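Side-chain contacts in glutathione-independent glyoxalase DJ-1 (Schizosaccharomyces pombe, PDB 4QYT), which converts methylglyoxal to D-lactate in a single step without glutathione and helps protect the cell against reactive oxygen species: residues P33-Y38 against K72-A77; R59-I64 against T92-Q97. All blocks are in the same frame, centred on the assembly; numbering follows the deposited sequence.

Interaction 1. Residues P33-Y38 against K72-A77. With EDO (1,2-ethanediol), chain E.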
loop_
_atom_site.group_PDB
_atom_site.type_symbol
_atom_site.label_atom_id
_atom_site.label_comp_id
_atom_site.label_asym_id
_atom_site.label_seq_id
_atom_site.Cartn_x
_atom_site.Cartn_y
_atom_site.Cartn_z
ATOM N N PRO A 33 -1.073 11.274 -14.771
ATOM C CA PRO A 33 0.020 11.898 -14.022
ATOM C C PRO A 33 -0.301 12.132 -12.556
ATOM O O PRO A 33 -1.384 12.638 -12.247
ATOM C CB PRO A 33 0.254 13.212 -14.764
ATOM C CG PRO A 33 -0.223 12.948 -16.139
ATOM C CD PRO A 33 -1.384 12.030 -16.005
ATOM N N ILE A 34 0.663 11.817 -11.695
ATOM C CA ILE A 34 0.504 11.971 -10.255
ATOM C C ILE A 34 1.839 12.347 -9.649
ATOM O O ILE A 34 2.857 11.720 -9.969
ATOM C CB ILE A 34 -0.118 10.707 -9.602
ATOM C CG1 ILE A 34 -0.385 10.920 -8.122
ATOM C CG2 ILE A 34 0.701 9.443 -9.855
ATOM C CD1 ILE A 34 -1.315 9.882 -7.530
ATOM N N ASP A 35 1.805 13.362 -8.778
ATOM C CA ASP A 35 2.965 13.778 -8.000
ATOM C C ASP A 35 2.661 13.565 -6.524
ATOM O O ASP A 35 1.552 13.857 -6.095
ATOM C CB ASP A 35 3.264 15.285 -8.153
ATOM C CG ASP A 35 3.763 15.720 -9.512
ATOM O OD1 ASP A 35 4.391 14.902 -10.213
ATOM O OD2 ASP A 35 3.557 16.899 -9.834
ATOM N N SER A 36 3.679 13.196 -5.754
ATOM C CA SER A 36 3.597 13.303 -4.306
ATOM C C SER A 36 4.151 14.649 -3.902
ATOM O O SER A 36 5.197 15.089 -4.392
ATOM C CB SER A 36 4.345 12.162 -3.621
ATOM O OG SER A 36 5.694 12.115 -4.057
ATOM N N VAL A 37 3.400 15.324 -3.032
ATOM C CA VAL A 37 3.709 16.696 -2.608
ATOM C C VAL A 37 3.808 16.724 -1.098
ATOM O O VAL A 37 2.811 16.522 -0.386
ATOM C CB VAL A 37 2.662 17.692 -3.141
ATOM C CG1 VAL A 37 2.968 19.083 -2.640
ATOM C CG2 VAL A 37 2.585 17.667 -4.678
ATOM N N TYR A 38 5.039 16.939 -0.615
ATOM C CA TYR A 38 5.385 16.837 0.795
ATOM C C TYR A 38 5.148 18.156 1.511
ATOM O O TYR A 38 5.585 19.227 1.053
ATOM C CB TYR A 38 6.857 16.433 0.890
ATOM C CG TYR A 38 7.488 16.513 2.261
ATOM C CD1 TYR A 38 7.039 15.706 3.313
ATOM C CD2 TYR A 38 8.591 17.307 2.488
ATOM C CE1 TYR A 38 7.692 15.689 4.553
ATOM C CE2 TYR A 38 9.217 17.312 3.721
ATOM C CZ TYR A 38 8.799 16.479 4.748
ATOM O OH TYR A 38 9.460 16.559 5.953
ATOM N N LYS A 72 -4.073 25.567 -10.830
ATOM C CA LYS A 72 -3.626 25.605 -12.219
ATOM C C LYS A 72 -2.818 24.372 -12.618
ATOM O O LYS A 72 -2.658 24.104 -13.800
ATOM C CB LYS A 72 -2.752 26.826 -12.473
ATOM C CG LYS A 72 -3.493 28.141 -12.388
ATOM C CD LYS A 72 -2.566 29.339 -12.501
ATOM C CE LYS A 72 -3.270 30.673 -12.328
ATOM N NZ LYS A 72 -2.267 31.774 -12.392
ATOM N N GLN A 73 -2.310 23.635 -11.654
ATOM C CA GLN A 73 -1.440 22.483 -11.883
ATOM C C GLN A 73 -2.122 21.139 -11.688
ATOM O O GLN A 73 -1.708 20.158 -12.330
ATOM C CB GLN A 73 -0.209 22.546 -10.974
ATOM C CG GLN A 73 0.670 23.750 -11.236
ATOM C CD GLN A 73 1.937 23.711 -10.409
ATOM O OE1 GLN A 73 2.671 22.728 -10.417
ATOM N NE2 GLN A 73 2.208 24.782 -9.668
ATOM N N TYR A 74 -3.085 21.053 -10.789
ATOM C CA TYR A 74 -3.666 19.776 -10.368
ATOM C C TYR A 74 -5.168 19.842 -10.427
ATOM O O TYR A 74 -5.779 20.887 -10.195
ATOM C CB TYR A 74 -3.216 19.409 -8.938
ATOM C CG TYR A 74 -1.753 19.218 -8.798
ATOM C CD1 TYR A 74 -1.114 18.080 -9.282
ATOM C CD2 TYR A 74 -0.971 20.155 -8.164
ATOM C CE1 TYR A 74 0.256 17.904 -9.155
ATOM C CE2 TYR A 74 0.386 19.993 -8.020
ATOM C CZ TYR A 74 1.017 18.868 -8.551
ATOM O OH TYR A 74 2.382 18.734 -8.394
ATOM N N ASP A 75 -5.773 18.690 -10.716
ATOM C CA ASP A 75 -7.220 18.529 -10.729
ATOM C C ASP A 75 -7.771 17.721 -9.575
ATOM O O ASP A 75 -8.974 17.796 -9.292
ATOM C CB ASP A 75 -7.641 17.859 -12.061
ATOM C CG ASP A 75 -7.070 18.571 -13.234
ATOM O OD1 ASP A 75 -7.426 19.760 -13.405
ATOM O OD2 ASP A 75 -6.141 18.033 -13.869
ATOM N N ILE A 76 -6.936 16.879 -8.967
ATOM C CA ILE A 76 -7.360 16.031 -7.856
ATOM C C ILE A 76 -6.338 16.248 -6.735
ATOM O O ILE A 76 -5.142 16.220 -6.975
ATOM C CB ILE A 76 -7.418 14.543 -8.247
ATOM C CG1 ILE A 76 -8.317 14.307 -9.458
ATOM C CG2 ILE A 76 -7.848 13.686 -7.055
ATOM C CD1 ILE A 76 -8.568 12.845 -9.760
ATOM N N ALA A 77 -6.872 16.434 -5.521
ATOM C CA ALA A 77 -6.049 16.533 -4.316
ATOM C C ALA A 77 -6.417 15.400 -3.388
ATOM O O ALA A 77 -7.591 15.264 -3.062
ATOM C CB ALA A 77 -6.278 17.862 -3.624
HETATM C C1 EDO E . 8.294 9.309 -5.262
HETATM O O1 EDO E . 9.070 8.541 -4.408
HETATM C C2 EDO E . 6.755 9.303 -5.128
HETATM O O2 EDO E . 6.452 9.669 -3.854
#
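Tyr74 and Asp35 meet on one face of the mainly parallel sheet in the alpha/beta sandwich of the DJ-1/PfpI family, where the turn between helix 67-73 and strand 76-79 faces strand 34-39. The polar part of the contact is one short hydrogen bond: the phenol OH of Tyr74 donates to OD2 of Asp35 at 2.6 Å. It arrives on the anti lone pair of OD2, and the acceptor lies in the plane of the ring, at its edge. The carboxylate stands almost upright to that ring, with 83° between the planes. Arg59 NH1 also bonds to the Tyr74 hydroxyl; the nearby positive charge would probably help keep Asp35 ionised.

Apolar packing comes next. CG2 of Val37 approaches the hydroxyl end of the ring obliquely, 4.3 Å from CZ of Tyr74, and both side chains touch Cys8 of strand 7-12. With CG of Tyr74 anti to its carbonyl carbon (chi1 -62°), the ring reaches across to the strand, and it also meets Phe70.

On the strand's other side, Ser36 binds a 1,2-ethanediol, probably from the crystallisation liquor, which also contacts the second subunit: Ser36 OG and O2 of the diol share a hydrogen bond of 2.6 Å.

Interaction 2. Residues R59-I64 against T92-Q97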
loop_
_atom_site.group_PDB
_atom_site.type_symbol
_atom_site.label_atom_id
_atom_site.label_comp_id
_atom_site.label_asym_id
_atom_site.label_seq_id
_atom_site.Cartn_x
_atom_site.Cartn_y
_atom_site.Cartn_z
ATOM N N ARG A 59 7.907 16.362 -4.841
ATOM C CA ARG A 59 7.878 17.811 -4.669
ATOM C C ARG A 59 7.721 18.153 -3.203
ATOM O O ARG A 59 7.168 17.367 -2.434
ATOM C CB ARG A 59 6.735 18.459 -5.456
ATOM C CG ARG A 59 6.695 18.091 -6.923
ATOM C CD ARG A 59 5.669 18.927 -7.672
ATOM N NE ARG A 59 6.074 20.325 -7.719
ATOM C CZ ARG A 59 5.402 21.291 -8.305
ATOM N NH1 ARG A 59 4.160 21.107 -8.668
ATOM N NH2 ARG A 59 5.993 22.458 -8.494
ATOM N N SER A 60 8.140 19.368 -2.854
ATOM C CA SER A 60 7.690 20.034 -1.654
ATOM C C SER A 60 6.571 21.002 -1.999
ATOM O O SER A 60 6.628 21.686 -3.010
ATOM C CB SER A 60 8.838 20.824 -1.035
ATOM O OG SER A 60 8.343 21.682 -0.024
ATOM N N TYR A 61 5.594 21.147 -1.107
ATOM C CA TYR A 61 4.536 22.119 -1.321
ATOM C C TYR A 61 5.082 23.539 -1.414
ATOM O O TYR A 61 4.432 24.405 -1.993
ATOM C CB TYR A 61 3.430 22.045 -0.283
ATOM C CG TYR A 61 3.675 22.754 1.016
ATOM C CD1 TYR A 61 4.704 22.429 1.863
ATOM C CD2 TYR A 61 2.801 23.730 1.454
ATOM C CE1 TYR A 61 4.873 23.045 3.086
ATOM C CE2 TYR A 61 2.950 24.345 2.683
ATOM C CZ TYR A 61 4.014 24.022 3.486
ATOM O OH TYR A 61 4.169 24.627 4.724
ATOM N N LYS A 62 6.268 23.783 -0.864
ATOM C CA LYS A 62 6.852 25.111 -0.900
ATOM C C LYS A 62 7.203 25.559 -2.306
ATOM O O LYS A 62 7.438 26.739 -2.561
ATOM C CB LYS A 62 8.061 25.190 0.018
ATOM C CG LYS A 62 7.731 24.947 1.484
ATOM C CD LYS A 62 8.880 25.156 2.451
ATOM C CE LYS A 62 8.451 24.729 3.856
ATOM N NZ LYS A 62 9.564 24.575 4.820
ATOM N N GLU A 63 7.219 24.608 -3.235
ATOM C CA GLU A 63 7.423 24.890 -4.657
ATOM C C GLU A 63 6.237 25.570 -5.315
ATOM O O GLU A 63 6.344 26.040 -6.463
ATOM C CB GLU A 63 7.713 23.623 -5.453
ATOM C CG GLU A 63 8.986 22.916 -5.048
ATOM C CD GLU A 63 9.087 21.527 -5.616
ATOM O OE1 GLU A 63 8.572 21.278 -6.733
ATOM O OE2 GLU A 63 9.688 20.654 -4.941
ATOM N N ILE A 64 5.077 25.549 -4.677
ATOM C CA ILE A 64 3.825 25.966 -5.279
ATOM C C ILE A 64 3.386 27.238 -4.579
ATOM O O ILE A 64 3.167 27.209 -3.384
ATOM C CB ILE A 64 2.758 24.863 -5.161
ATOM C CG1 ILE A 64 3.271 23.553 -5.772
ATOM C CG2 ILE A 64 1.482 25.323 -5.844
ATOM C CD1 ILE A 64 2.435 22.335 -5.403
ATOM N N THR A 92 -2.546 22.389 7.941
ATOM C CA THR A 92 -1.741 23.247 7.071
ATOM C C THR A 92 -2.657 24.125 6.255
ATOM O O THR A 92 -3.427 23.598 5.454
ATOM C CB THR A 92 -0.893 22.370 6.150
ATOM O OG1 THR A 92 -0.027 21.540 6.908
ATOM C CG2 THR A 92 -0.034 23.172 5.223
ATOM N N PRO A 93 -2.588 25.462 6.365
ATOM C CA PRO A 93 -3.505 26.296 5.584
ATOM C C PRO A 93 -3.464 26.023 4.103
ATOM O O PRO A 93 -4.517 26.052 3.473
ATOM C CB PRO A 93 -3.110 27.725 5.997
ATOM C CG PRO A 93 -2.648 27.542 7.418
ATOM C CD PRO A 93 -1.891 26.240 7.415
ATOM N N PHE A 94 -2.281 25.782 3.525
ATOM C CA PHE A 94 -2.224 25.521 2.096
ATOM C C PHE A 94 -3.153 24.375 1.692
ATOM O O PHE A 94 -3.847 24.448 0.673
ATOM C CB PHE A 94 -0.800 25.214 1.711
ATOM C CG PHE A 94 -0.595 24.939 0.238
ATOM C CD1 PHE A 94 -0.321 25.982 -0.618
ATOM C CD2 PHE A 94 -0.627 23.654 -0.299
ATOM C CE1 PHE A 94 -0.090 25.760 -1.960
ATOM C CE2 PHE A 94 -0.390 23.427 -1.650
ATOM C CZ PHE A 94 -0.094 24.486 -2.470
ATOM N N VAL A 95 -3.096 23.278 2.455
ATOM C CA VAL A 95 -3.948 22.123 2.177
ATOM C C VAL A 95 -5.420 22.457 2.300
ATOM O O VAL A 95 -6.235 22.128 1.447
ATOM C CB VAL A 95 -3.553 20.928 3.063
ATOM C CG1 VAL A 95 -4.488 19.766 2.861
ATOM C CG2 VAL A 95 -2.116 20.515 2.815
ATOM N N GLN A 96 -5.753 23.167 3.382
ATOM C CA GLN A 96 -7.125 23.604 3.590
ATOM C C GLN A 96 -7.621 24.502 2.440
ATOM O O GLN A 96 -8.772 24.407 2.006
ATOM C CB GLN A 96 -7.257 24.374 4.905
ATOM C CG GLN A 96 -6.909 23.582 6.148
ATOM C CD GLN A 96 -6.599 24.491 7.319
ATOM O OE1 GLN A 96 -6.718 25.729 7.222
ATOM N NE2 GLN A 96 -6.222 23.895 8.431
ATOM N N GLN A 97 -6.763 25.430 2.015
ATOM C CA GLN A 97 -7.099 26.354 0.934
ATOM C C GLN A 97 -7.356 25.613 -0.370
ATOM O O GLN A 97 -8.278 25.935 -1.119
ATOM C CB GLN A 97 -5.956 27.346 0.716
ATOM C CG GLN A 97 -5.787 28.384 1.838
ATOM C CD GLN A 97 -4.386 29.019 1.934
ATOM O OE1 GLN A 97 -3.425 28.620 1.264
ATOM N NE2 GLN A 97 -4.268 29.995 2.782
#
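Thr92 and Phe94, at the start of helix 93-102, pack against Tyr61 and Ile64 of the 3-10 turn and following residue that succeed strand 59-60, outermost in this chain's copy of the central sheet of this DJ-1/PfpI family protein. The turn itself is braced by Glu63, whose OE1 accepts a hydrogen bond from Arg59 NE as part of a salt bridge and whose OE2 accepts from Ser60 N.

Thr92, in the N-cap position, sends its methyl toward the turn: CG2 stands 4.1 Å from CE2 of Tyr61 and meets that ring obliquely, while OG1 is engaged by the carbonyl of Thr88.

Two residues on, Phe94 makes the larger part of the helix's share. Its CG lies anti to the backbone N (chi1 -179°), which carries the ring out from the helix against Tyr61 and Ile64. At the far end of the ring, CZ meets CG2 of Ile64 at 3.8 Å, near the ring plane. Tyr61 turns an edge toward the face of Phe94 in an edge-to-face pair, centroids 5.5 Å apart and planes at 66°. An alanine here is likely to leave the Tyr61 edge without an aromatic face to rest on and open a gap beside Ile64. In the ring pair, CD2 of Tyr61 comes to 3.8 Å from CG of Phe94.

In the fold
The two contacts show how neighbouring parts of one sheet can be packed by segments that alternate along the chain: 33-38, 59-64, 72-77, then 92-97. Their centres lie 11 Å apart, and strands 34-39 and 59-60 are adjacent and parallel, joined by a backbone bond from Tyr38 N to Arg59 O. Arg59 links them directly, since its NH1 is also hydrogen-bonded to Gln73 OE1 at 2.8 Å. Tyr61 packs on Val37, while Ile64 touches Tyr74. Helices 67-73 and 93-102 are thus tied to the same two strands, 34-39 and 59-60, through one connected set of side chains, away from the annotated active-site residues.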